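Local coordinates for protein beta-glucuronidase (PDB 6XXW) that is a family 2 glycoside hydrolase that probably cleaves terminal beta-D-glucuronic acid from glucuronides, at residues A210-S215 with G243-K248; T203-N208 with I280-V285; V225-K230 with Y259-E264; L351-G356 with K403-V408. All blocks are in the same frame, centred on the assembly; numbering follows the deposited sequence.

Contact 1. Residues A210-S215 with G243-K248; sequences ALVKYS and GVLEVK
In the antiparallel pair of edge strand 242-248 and central strand 209-217, the ring of Tyr214 lies across the backbone of Gly243. Its CG sits between the backbone N and the carbonyl carbon (chi1 73°), a setting that folds the ring over the neighbouring strand. Gly243 N then hangs 3.6 Å above the ring plane, over its centre. The CA of Gly243 makes a CH-pi contact, 4.2 Å from the Tyr214 centroid. Glycine suits this place twice over: its nearly fully extended backbone would jam a CB against the preceding carbonyl, and that CB would also come within 3.2 Å of Tyr214 OH. The hydroxyl itself is bonded to Gly240 O and Asn238 ND2, which fixes the far end of the ring. An alanine in place of Tyr214 would strip the cover from Gly243 and is likely to leave both of those polar partners without their mate.

These strands belong to a three-stranded sheet of the immunoglobulin-like sandwich found between the sugar-binding and barrel domains of this family. Paired amides join Ala210 with Val247, Val212 with Leu245 and Tyr214 with Gly243; Val212 N reaches Leu245 O at 2.8 Å. Val212, Leu245 and Val247 turn one apolar face toward the other sheet, and Leu245 CD1 reaches Tyr214 CD2 at 4.0 Å. On the opposite face, the more exposed one, Lys213 and Val244 run side by side, Lys213 CG resting 3.7 Å from Val244 CG1, while the ammonium end of Lys213 continues to a salt bridge with Glu204.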
# COMPACT_ATOMS: atom_id res chain seq x y z
N ALA A 210 -10.51 -28.81 45.35
CA ALA A 210 -9.17 -28.52 44.87
C ALA A 210 -8.30 -28.18 46.07
O ALA A 210 -8.78 -27.66 47.08
CB ALA A 210 -9.17 -27.37 43.86
N LEU A 211 -7.02 -28.51 45.96
CA LEU A 211 -6.03 -28.17 46.97
C LEU A 211 -5.04 -27.19 46.38
O LEU A 211 -4.58 -27.36 45.24
CB LEU A 211 -5.30 -29.40 47.48
CG LEU A 211 -6.23 -30.57 47.78
CD1 LEU A 211 -5.46 -31.86 47.60
CD2 LEU A 211 -6.76 -30.42 49.20
N VAL A 212 -4.73 -26.15 47.14
CA VAL A 212 -3.67 -25.23 46.80
C VAL A 212 -2.59 -25.45 47.84
O VAL A 212 -2.75 -25.07 49.00
CB VAL A 212 -4.16 -23.77 46.80
CG1 VAL A 212 -3.01 -22.83 46.56
CG2 VAL A 212 -5.25 -23.58 45.73
N LYS A 213 -1.50 -26.11 47.43
CA LYS A 213 -0.39 -26.39 48.33
C LYS A 213 0.65 -25.29 48.20
O LYS A 213 0.95 -24.83 47.10
CB LYS A 213 0.23 -27.75 48.03
CG LYS A 213 -0.74 -28.91 48.19
CD LYS A 213 -0.11 -30.21 47.68
CE LYS A 213 -0.84 -31.43 48.20
NZ LYS A 213 -0.04 -32.68 47.99
N TYR A 214 1.21 -24.86 49.33
CA TYR A 214 2.09 -23.71 49.28
C TYR A 214 3.26 -23.89 50.23
O TYR A 214 3.18 -24.60 51.23
CB TYR A 214 1.34 -22.40 49.60
CG TYR A 214 0.97 -22.23 51.06
CD1 TYR A 214 1.86 -21.66 51.98
CD2 TYR A 214 -0.27 -22.66 51.54
CE1 TYR A 214 1.52 -21.51 53.34
CE2 TYR A 214 -0.61 -22.53 52.89
CZ TYR A 214 0.29 -21.96 53.78
OH TYR A 214 -0.05 -21.82 55.11
N SER A 215 4.35 -23.21 49.89
CA SER A 215 5.53 -23.06 50.72
C SER A 215 6.03 -21.64 50.54
O SER A 215 6.02 -21.11 49.43
CB SER A 215 6.62 -24.07 50.32
OG SER A 215 7.43 -24.35 51.44
N GLY A 243 1.81 -25.33 53.80
CA GLY A 243 0.53 -25.93 54.10
C GLY A 243 -0.31 -26.17 52.86
O GLY A 243 0.16 -26.03 51.72
N VAL A 244 -1.55 -26.54 53.11
CA VAL A 244 -2.50 -26.87 52.06
C VAL A 244 -3.79 -26.09 52.32
O VAL A 244 -4.22 -25.98 53.47
CB VAL A 244 -2.78 -28.39 51.98
CG1 VAL A 244 -1.49 -29.17 51.76
CG2 VAL A 244 -3.45 -28.89 53.26
N LEU A 245 -4.35 -25.51 51.27
CA LEU A 245 -5.63 -24.82 51.34
C LEU A 245 -6.65 -25.64 50.56
O LEU A 245 -6.42 -25.97 49.39
CB LEU A 245 -5.52 -23.41 50.76
CG LEU A 245 -4.50 -22.49 51.43
CD1 LEU A 245 -3.94 -21.46 50.43
CD2 LEU A 245 -5.12 -21.79 52.64
N GLU A 246 -7.76 -25.99 51.21
CA GLU A 246 -8.80 -26.78 50.55
C GLU A 246 -9.90 -25.86 50.03
O GLU A 246 -10.45 -25.05 50.79
CB GLU A 246 -9.43 -27.81 51.49
CG GLU A 246 -10.28 -28.81 50.72
CD GLU A 246 -11.07 -29.73 51.62
OE1 GLU A 246 -10.85 -29.68 52.85
OE2 GLU A 246 -11.91 -30.51 51.09
N VAL A 247 -10.24 -26.02 48.76
CA VAL A 247 -11.31 -25.24 48.14
C VAL A 247 -12.41 -26.22 47.75
O VAL A 247 -12.25 -27.02 46.82
CB VAL A 247 -10.81 -24.45 46.92
CG1 VAL A 247 -11.95 -23.66 46.29
CG2 VAL A 247 -9.73 -23.49 47.35
N LYS A 248 -13.53 -26.16 48.47
CA LYS A 248 -14.68 -26.99 48.13
C LYS A 248 -15.43 -26.35 46.97
O LYS A 248 -15.58 -25.13 46.90
CB LYS A 248 -15.60 -27.15 49.35
CG LYS A 248 -16.77 -28.09 49.11
CD LYS A 248 -16.63 -29.38 49.92
CE LYS A 248 -17.24 -30.57 49.18
NZ LYS A 248 -17.18 -31.82 49.99

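Contact 2. Residues T203-N208 with I280-V285; sequences TELSNN and IGIRTV. With TRS (2-amino-2-hydroxymethyl-propane-1,3-diol), chain H.
Thr203 and the backbone of 281-283 form the close part of this contact, where the later part of strand 198-206 meets the linker leading from the immunoglobulin-like sandwich into the barrel. The OG1 of Thr203, set between its backbone N and carbonyl carbon (chi1 65°), faces the linker and accepts a weak bond from Arg283 N at 3.3 Å. The same hydroxyl donates to O3 of a bound Tris molecule, 2.8 Å away. Tris O3 in turn donates to Gly281 O at 2.7 Å, while Gly281 N gives its hydrogen to Tris O2 at 3.1 Å. Gly281 thus serves through its backbone alone. Tris carbon C3 lies over one face of the Arg283 guanidinium, whose NE and NH2 are engaged by the carbonyls of Pro406 and Val408. A water adds a second bridge, donating to Thr203 O at 2.6 Å and to Arg283 O.

Toward the surface the fit is slacker. Leu205 is exposed, and it meets the linker by its branched end: CG stands 3.9 Å from Thr284 CG2, and CD2 stands 4.2 Å from Ile282 CG2. The touching atoms on this side are mainly aliphatic carbons, which a branched apolar chain suits.

Tris probably came from the crystallisation liquor, yet it completes a relay: Thr203 OG1 donates to Tris O3, and Tris O3 donates to Gly281 O. Two donors in series like this would probably polarise one another, whereas the link from Arg283 N is weak.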
# COMPACT_ATOMS: atom_id res chain seq x y z
N THR A 203 -1.38 -26.64 42.50
CA THR A 203 -2.79 -26.96 42.64
C THR A 203 -3.05 -28.40 42.21
O THR A 203 -2.48 -28.89 41.22
CB THR A 203 -3.67 -25.99 41.84
OG1 THR A 203 -3.40 -26.12 40.44
CG2 THR A 203 -3.40 -24.55 42.28
N GLU A 204 -3.90 -29.09 42.98
CA GLU A 204 -4.29 -30.47 42.73
C GLU A 204 -5.80 -30.56 42.82
O GLU A 204 -6.45 -29.75 43.48
CB GLU A 204 -3.65 -31.44 43.73
CG GLU A 204 -2.13 -31.48 43.74
CD GLU A 204 -1.57 -32.37 44.84
OE1 GLU A 204 -0.34 -32.34 45.07
OE2 GLU A 204 -2.35 -33.10 45.49
N LEU A 205 -6.36 -31.57 42.16
CA LEU A 205 -7.78 -31.88 42.27
C LEU A 205 -7.93 -33.12 43.14
O LEU A 205 -7.22 -34.10 42.95
CB LEU A 205 -8.40 -32.12 40.89
CG LEU A 205 -8.09 -31.04 39.85
CD1 LEU A 205 -8.67 -31.43 38.50
CD2 LEU A 205 -8.61 -29.69 40.30
N SER A 206 -8.86 -33.07 44.09
CA SER A 206 -9.00 -34.16 45.05
C SER A 206 -10.48 -34.32 45.38
O SER A 206 -11.07 -33.45 46.03
CB SER A 206 -8.17 -33.88 46.31
OG SER A 206 -8.28 -34.94 47.26
N ASN A 207 -11.06 -35.44 44.95
CA ASN A 207 -12.48 -35.75 45.14
C ASN A 207 -13.28 -34.63 44.48
O ASN A 207 -13.12 -34.44 43.26
CB ASN A 207 -12.75 -35.98 46.63
CG ASN A 207 -12.05 -37.22 47.14
OD1 ASN A 207 -11.65 -38.08 46.35
ND2 ASN A 207 -11.88 -37.32 48.46
N ASN A 208 -14.11 -33.88 45.20
CA ASN A 208 -14.83 -32.75 44.65
C ASN A 208 -14.21 -31.42 45.05
O ASN A 208 -14.86 -30.37 44.89
CB ASN A 208 -16.29 -32.79 45.10
CG ASN A 208 -17.13 -33.72 44.26
OD1 ASN A 208 -16.75 -34.08 43.14
ND2 ASN A 208 -18.27 -34.13 44.79
N ILE A 280 -4.14 -16.41 41.59
CA ILE A 280 -3.69 -17.71 41.12
C ILE A 280 -4.88 -18.41 40.47
O ILE A 280 -6.03 -18.03 40.68
CB ILE A 280 -3.10 -18.59 42.24
CG1 ILE A 280 -4.15 -18.84 43.33
CG2 ILE A 280 -1.83 -17.96 42.83
CD1 ILE A 280 -3.72 -19.86 44.35
N GLY A 281 -4.59 -19.44 39.70
CA GLY A 281 -5.63 -20.23 39.06
C GLY A 281 -5.45 -21.70 39.39
O GLY A 281 -4.33 -22.20 39.49
N ILE A 282 -6.58 -22.38 39.56
CA ILE A 282 -6.58 -23.80 39.91
C ILE A 282 -6.75 -24.60 38.62
O ILE A 282 -7.83 -24.61 38.02
CB ILE A 282 -7.70 -24.12 40.92
CG1 ILE A 282 -7.44 -23.42 42.26
CG2 ILE A 282 -7.83 -25.63 41.11
CD1 ILE A 282 -8.63 -23.48 43.22
N ARG A 283 -5.68 -25.27 38.19
CA ARG A 283 -5.76 -26.14 37.02
C ARG A 283 -4.63 -27.16 37.07
O ARG A 283 -3.58 -26.93 37.68
CB ARG A 283 -5.69 -25.35 35.71
CG ARG A 283 -4.31 -25.35 35.04
CD ARG A 283 -3.49 -24.22 35.58
NE ARG A 283 -2.14 -24.10 35.00
CZ ARG A 283 -1.08 -24.81 35.39
NH1 ARG A 283 -1.20 -25.75 36.33
NH2 ARG A 283 0.11 -24.58 34.84
N THR A 284 -4.85 -28.29 36.39
CA THR A 284 -3.82 -29.30 36.22
C THR A 284 -3.47 -29.42 34.74
O THR A 284 -4.30 -29.15 33.86
CB THR A 284 -4.26 -30.68 36.73
OG1 THR A 284 -5.41 -31.11 35.99
CG2 THR A 284 -4.60 -30.62 38.21
N VAL A 285 -2.23 -29.83 34.48
CA VAL A 285 -1.78 -30.09 33.12
C VAL A 285 -1.02 -31.41 33.11
O VAL A 285 -0.20 -31.68 33.99
CB VAL A 285 -0.94 -28.92 32.56
CG1 VAL A 285 0.23 -28.61 33.47
CG2 VAL A 285 -0.45 -29.24 31.16
C TRS H . -0.61 -22.50 39.66
C1 TRS H . 0.88 -22.27 39.50
C2 TRS H . -1.40 -21.38 39.02
C3 TRS H . -0.97 -23.80 38.98
N TRS H . -1.00 -22.52 41.07
O1 TRS H . 1.61 -23.27 40.17
O2 TRS H . -1.67 -20.38 39.97
O3 TRS H . -2.36 -23.97 39.06
O HOH W 1 -1.51 -28.25 38.91

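Contact 3. Residues V225-K230 with Y259-E264; sequences VILRDK and YLYNLE
Arg228 NH1 and Glu264 OE1 form a salt bridge at 2.7 Å between the strands 223-228 and 257-268. The carboxylate oxygen lies near the guanidinium plane, but it is approached from above its own plane, with the two planes 41° apart. Arg228 can span the distance because its chain is extended from CG to NE, and Ile226 CG2 lies over one face of its guanidinium. Glu264 OE1 has a second cationic partner in Arg277. One water accepts from Arg228 NH2 and donates to Glu264 OE1; another accepts from Arg228 NH1 and donates to O and OD1 of Asn262, linking the polar groups of this face.

Beyond the strand end, Lys230 N donates to Tyr259 OH at 2.9 Å, an almost straight bond of 169°. The extended chain of Lys230 crosses Tyr259 at about a right angle, passing the ring edge with CE 3.4 Å from Tyr259 CE2. An alanine at Tyr259 would probably leave the amide of Lys230 without its acceptor and the chain there less firmly tied to segment 259-264.

Main-chain bonds pair Ile226 with Glu264 and Arg228 with Asn262. On the other face, the one turned toward strand 242-248, Leu227 and Leu263 form the non-hydrogen-bonded pair. Leu227 CD1 lies 3.9 Å from Leu263 CD1 and 3.8 Å from Tyr261 CB, while Val225 CG1 presses on Leu263 CD1 at a tight 3.5 Å.

Leucines and valine thus fill the sandwich interior, while on the outer face, beside Ile226, the two arginines that meet Glu264 would probably stabilise its carboxylate as an anion.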
# COMPACT_ATOMS: atom_id res chain seq x y z
N VAL A 225 -2.28 -17.39 55.80
CA VAL A 225 -2.51 -17.42 54.36
C VAL A 225 -4.01 -17.57 54.14
O VAL A 225 -4.64 -18.43 54.75
CB VAL A 225 -1.73 -18.56 53.68
CG1 VAL A 225 -2.09 -18.64 52.21
CG2 VAL A 225 -0.23 -18.37 53.88
N ILE A 226 -4.56 -16.73 53.27
CA ILE A 226 -5.99 -16.69 53.02
C ILE A 226 -6.20 -16.73 51.51
O ILE A 226 -5.44 -16.11 50.76
CB ILE A 226 -6.64 -15.43 53.62
CG1 ILE A 226 -6.57 -15.48 55.15
CG2 ILE A 226 -8.08 -15.26 53.15
CD1 ILE A 226 -6.42 -14.11 55.77
N LEU A 227 -7.22 -17.46 51.08
CA LEU A 227 -7.61 -17.53 49.68
C LEU A 227 -9.01 -16.96 49.55
O LEU A 227 -9.91 -17.34 50.31
CB LEU A 227 -7.56 -18.97 49.19
CG LEU A 227 -7.56 -19.16 47.68
CD1 LEU A 227 -6.24 -18.71 47.10
CD2 LEU A 227 -7.79 -20.62 47.39
N ARG A 228 -9.19 -16.04 48.59
CA ARG A 228 -10.46 -15.39 48.35
C ARG A 228 -10.92 -15.65 46.92
O ARG A 228 -10.10 -15.72 46.00
CB ARG A 228 -10.36 -13.87 48.56
CG ARG A 228 -10.25 -13.46 50.00
CD ARG A 228 -10.10 -11.96 50.09
NE ARG A 228 -10.17 -11.52 51.47
CZ ARG A 228 -9.11 -11.21 52.20
NH1 ARG A 228 -7.90 -11.30 51.66
NH2 ARG A 228 -9.27 -10.82 53.45
N ASP A 229 -12.23 -15.79 46.74
CA ASP A 229 -12.80 -15.99 45.42
C ASP A 229 -12.98 -14.64 44.73
O ASP A 229 -12.53 -13.59 45.22
CB ASP A 229 -14.09 -16.82 45.50
CG ASP A 229 -15.26 -16.08 46.16
OD1 ASP A 229 -15.18 -14.85 46.41
OD2 ASP A 229 -16.28 -16.74 46.43
N LYS A 230 -13.67 -14.65 43.58
CA LYS A 230 -13.87 -13.46 42.77
C LYS A 230 -14.59 -12.35 43.53
O LYS A 230 -14.36 -11.16 43.26
CB LYS A 230 -14.67 -13.81 41.51
CG LYS A 230 -16.04 -14.43 41.81
CD LYS A 230 -16.81 -14.86 40.56
CE LYS A 230 -17.72 -16.06 40.88
NZ LYS A 230 -18.59 -16.47 39.73
N TYR A 259 -10.97 -18.38 35.69
CA TYR A 259 -11.29 -18.03 37.07
C TYR A 259 -10.02 -17.92 37.91
O TYR A 259 -9.19 -18.84 37.91
CB TYR A 259 -12.25 -19.05 37.67
CG TYR A 259 -12.90 -18.53 38.94
CD1 TYR A 259 -12.25 -18.61 40.16
CD2 TYR A 259 -14.16 -17.94 38.90
CE1 TYR A 259 -12.83 -18.13 41.31
CE2 TYR A 259 -14.75 -17.46 40.04
CZ TYR A 259 -14.08 -17.56 41.24
OH TYR A 259 -14.68 -17.07 42.38
N LEU A 260 -9.86 -16.79 38.61
CA LEU A 260 -8.71 -16.56 39.48
C LEU A 260 -9.15 -16.38 40.93
O LEU A 260 -10.10 -15.64 41.20
CB LEU A 260 -7.91 -15.33 39.02
CG LEU A 260 -7.24 -15.45 37.65
CD1 LEU A 260 -6.68 -14.09 37.19
CD2 LEU A 260 -6.13 -16.51 37.67
N TYR A 261 -8.46 -17.04 41.84
CA TYR A 261 -8.56 -16.81 43.28
C TYR A 261 -7.41 -15.91 43.70
O TYR A 261 -6.34 -15.93 43.09
CB TYR A 261 -8.49 -18.13 44.06
CG TYR A 261 -9.67 -19.06 43.86
CD1 TYR A 261 -9.75 -19.88 42.74
CD2 TYR A 261 -10.69 -19.13 44.79
CE1 TYR A 261 -10.83 -20.73 42.54
CE2 TYR A 261 -11.77 -19.98 44.62
CZ TYR A 261 -11.83 -20.79 43.49
OH TYR A 261 -12.90 -21.64 43.30
N ASN A 262 -7.61 -15.12 44.75
CA ASN A 262 -6.56 -14.24 45.24
C ASN A 262 -5.94 -14.84 46.49
O ASN A 262 -6.64 -15.08 47.48
CB ASN A 262 -7.08 -12.83 45.53
CG ASN A 262 -5.95 -11.86 45.80
OD1 ASN A 262 -5.61 -11.57 46.96
ND2 ASN A 262 -5.33 -11.36 44.73
N LEU A 263 -4.64 -15.10 46.42
CA LEU A 263 -3.90 -15.65 47.54
C LEU A 263 -3.27 -14.50 48.31
O LEU A 263 -2.52 -13.71 47.73
CB LEU A 263 -2.82 -16.61 47.03
CG LEU A 263 -1.97 -17.31 48.08
CD1 LEU A 263 -2.80 -18.30 48.85
CD2 LEU A 263 -0.79 -18.00 47.39
N GLU A 264 -3.58 -14.40 49.60
CA GLU A 264 -3.00 -13.39 50.47
C GLU A 264 -2.10 -14.04 51.51
O GLU A 264 -2.53 -14.94 52.24
CB GLU A 264 -4.09 -12.57 51.16
CG GLU A 264 -3.53 -11.49 52.09
CD GLU A 264 -4.60 -10.85 52.96
OE1 GLU A 264 -5.53 -10.23 52.41
OE2 GLU A 264 -4.51 -10.97 54.20
O HOH W 2 -7.06 -12.79 48.95
O HOH W 3 -7.18 -9.97 54.73

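Contact 4. Residues L351-G356 with K403-V408; sequences LADQYG and KNHPSV
Asp353, a buried aspartate in the last turn of helix 346-355, accepts three hydrogen bonds from His405 and Ser407 in the loop before strand 408-415. Both elements belong to the TIM barrel. The helix leads into strand 358-362, which pairs in parallel with strand 408-415, so the contact lies at the end of the barrel where its strands begin; in TIM-barrel enzymes the catalytic groups sit at the other end.

His405 ND1 donates to Asp353 OD2 over a short 2.6 Å, nearly straight at 173°. The carboxylate oxygen is in the imidazole plane and receives the bond on its syn side, somewhat out of the carboxylate plane, while the two planes are turned 37° apart. Oxygen OD1 is gripped twice by Ser407. Ser407 N lies 3.0 Å from Asp353 OD1, nearly along its C-O axis. Ser407 OG reaches the anti side of Asp353 OD1 at 2.8 Å, also out of plane, the two coming from opposite faces. Serine suits this place because OG, lying between its own N and carbonyl carbon (chi1 64°), can share an acceptor with its own amide. Together the three donors would probably favour the ionised form of this buried carboxylate and hold it against rotation.

Pro406 lies between the two donor residues, its CD 3.2 Å from Asp353 OD1. Trp253 donates to Asp353 O, and Leu51 of a second subunit packs on Leu351 and Tyr355. The residue just before Asp353, the small Ala352, lets the loop approach closely: its CB lies 3.6 Å from Ser407 CB.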
# COMPACT_ATOMS: atom_id res chain seq x y z
N LEU A 351 -1.63 -10.91 32.33
CA LEU A 351 -2.75 -10.74 31.42
C LEU A 351 -3.23 -12.08 30.88
O LEU A 351 -4.44 -12.32 30.78
CB LEU A 351 -2.36 -9.80 30.28
CG LEU A 351 -2.17 -8.33 30.65
CD1 LEU A 351 -1.66 -7.53 29.44
CD2 LEU A 351 -3.49 -7.77 31.16
N ALA A 352 -2.30 -12.99 30.53
CA ALA A 352 -2.75 -14.29 30.06
C ALA A 352 -3.54 -15.01 31.15
O ALA A 352 -4.54 -15.70 30.85
CB ALA A 352 -1.57 -15.12 29.58
N ASP A 353 -3.15 -14.83 32.42
CA ASP A 353 -3.93 -15.35 33.55
C ASP A 353 -5.35 -14.78 33.55
O ASP A 353 -6.32 -15.51 33.78
CB ASP A 353 -3.26 -15.02 34.89
CG ASP A 353 -1.86 -15.65 35.08
OD1 ASP A 353 -1.47 -16.62 34.37
OD2 ASP A 353 -1.15 -15.17 36.01
N GLN A 354 -5.48 -13.47 33.35
CA GLN A 354 -6.79 -12.81 33.38
C GLN A 354 -7.66 -13.22 32.20
O GLN A 354 -8.88 -13.38 32.34
CB GLN A 354 -6.61 -11.30 33.39
CG GLN A 354 -5.93 -10.77 34.65
CD GLN A 354 -6.88 -10.70 35.82
OE1 GLN A 354 -8.08 -10.52 35.62
NE2 GLN A 354 -6.35 -10.84 37.04
N TYR A 355 -7.06 -13.36 31.02
CA TYR A 355 -7.83 -13.62 29.81
C TYR A 355 -8.06 -15.11 29.56
O TYR A 355 -8.90 -15.45 28.73
CB TYR A 355 -7.10 -13.02 28.60
CG TYR A 355 -7.38 -11.55 28.33
CD1 TYR A 355 -8.37 -11.17 27.41
CD2 TYR A 355 -6.66 -10.55 28.97
CE1 TYR A 355 -8.63 -9.84 27.15
CE2 TYR A 355 -6.91 -9.20 28.71
CZ TYR A 355 -7.91 -8.85 27.80
OH TYR A 355 -8.18 -7.52 27.53
N GLY A 356 -7.33 -15.99 30.23
CA GLY A 356 -7.48 -17.42 29.99
C GLY A 356 -6.86 -17.85 28.67
O GLY A 356 -7.51 -18.47 27.83
N LYS A 403 6.74 -19.67 37.95
CA LYS A 403 6.20 -20.95 38.42
C LYS A 403 4.76 -20.86 38.92
O LYS A 403 4.07 -21.89 38.93
CB LYS A 403 7.08 -21.52 39.55
CG LYS A 403 7.27 -20.51 40.72
CD LYS A 403 8.14 -21.06 41.83
CE LYS A 403 8.33 -20.05 42.96
NZ LYS A 403 9.38 -19.01 42.69
N ASN A 404 4.29 -19.69 39.34
CA ASN A 404 2.95 -19.56 39.93
C ASN A 404 1.89 -19.01 38.97
O ASN A 404 0.75 -18.77 39.40
CB ASN A 404 3.02 -18.69 41.19
CG ASN A 404 3.87 -19.32 42.27
OD1 ASN A 404 3.89 -20.54 42.40
ND2 ASN A 404 4.61 -18.51 43.02
N HIS A 405 2.20 -18.83 37.69
CA HIS A 405 1.20 -18.37 36.73
C HIS A 405 0.40 -19.55 36.21
O HIS A 405 0.99 -20.49 35.65
CB HIS A 405 1.86 -17.64 35.56
CG HIS A 405 2.33 -16.26 35.90
ND1 HIS A 405 1.46 -15.20 36.09
CD2 HIS A 405 3.57 -15.76 36.09
CE1 HIS A 405 2.15 -14.11 36.37
NE2 HIS A 405 3.43 -14.42 36.38
N PRO A 406 -0.93 -19.55 36.35
CA PRO A 406 -1.72 -20.64 35.74
C PRO A 406 -1.62 -20.68 34.22
O PRO A 406 -1.73 -21.76 33.63
CB PRO A 406 -3.15 -20.34 36.22
CG PRO A 406 -3.17 -18.85 36.48
CD PRO A 406 -1.77 -18.51 36.98
N SER A 407 -1.36 -19.54 33.58
CA SER A 407 -1.37 -19.47 32.13
C SER A 407 -0.20 -20.23 31.51
O SER A 407 -0.33 -20.75 30.39
CB SER A 407 -1.34 -18.01 31.67
OG SER A 407 -0.13 -17.35 32.06
N VAL A 408 0.96 -20.30 32.19
CA VAL A 408 2.06 -21.09 31.66
C VAL A 408 1.74 -22.57 31.83
O VAL A 408 1.58 -23.07 32.96
CB VAL A 408 3.39 -20.75 32.35
CG1 VAL A 408 4.52 -21.65 31.78
CG2 VAL A 408 3.75 -19.28 32.22

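In the fold
Contacts 1 and 3 lie in the two facing sheets of the sandwich, their centres 11 Å apart; Val247 CG2 meets Leu227 CD2 at 3.5 Å between them. Contact 2 extends the sheet of contact 1 through strand 198-206, and Ile280 N probably hydrogen-bonds to Tyr261 O of contact 3 at 2.7 Å. Contact 4 belongs to the barrel. Contact 2 ties it to the sandwich through Arg283, and contact 3 touches it where Leu260 CD1 lies 3.3 Å from Gln354 NE2; contact 1 stays about 7 Å away at the nearest atoms. The Tris molecule sits at this domain junction, hydrogen-bonded also to the carbonyls of Val201, Lys403 and Asn404, at the barrel end where TIM barrels do not carry their active site.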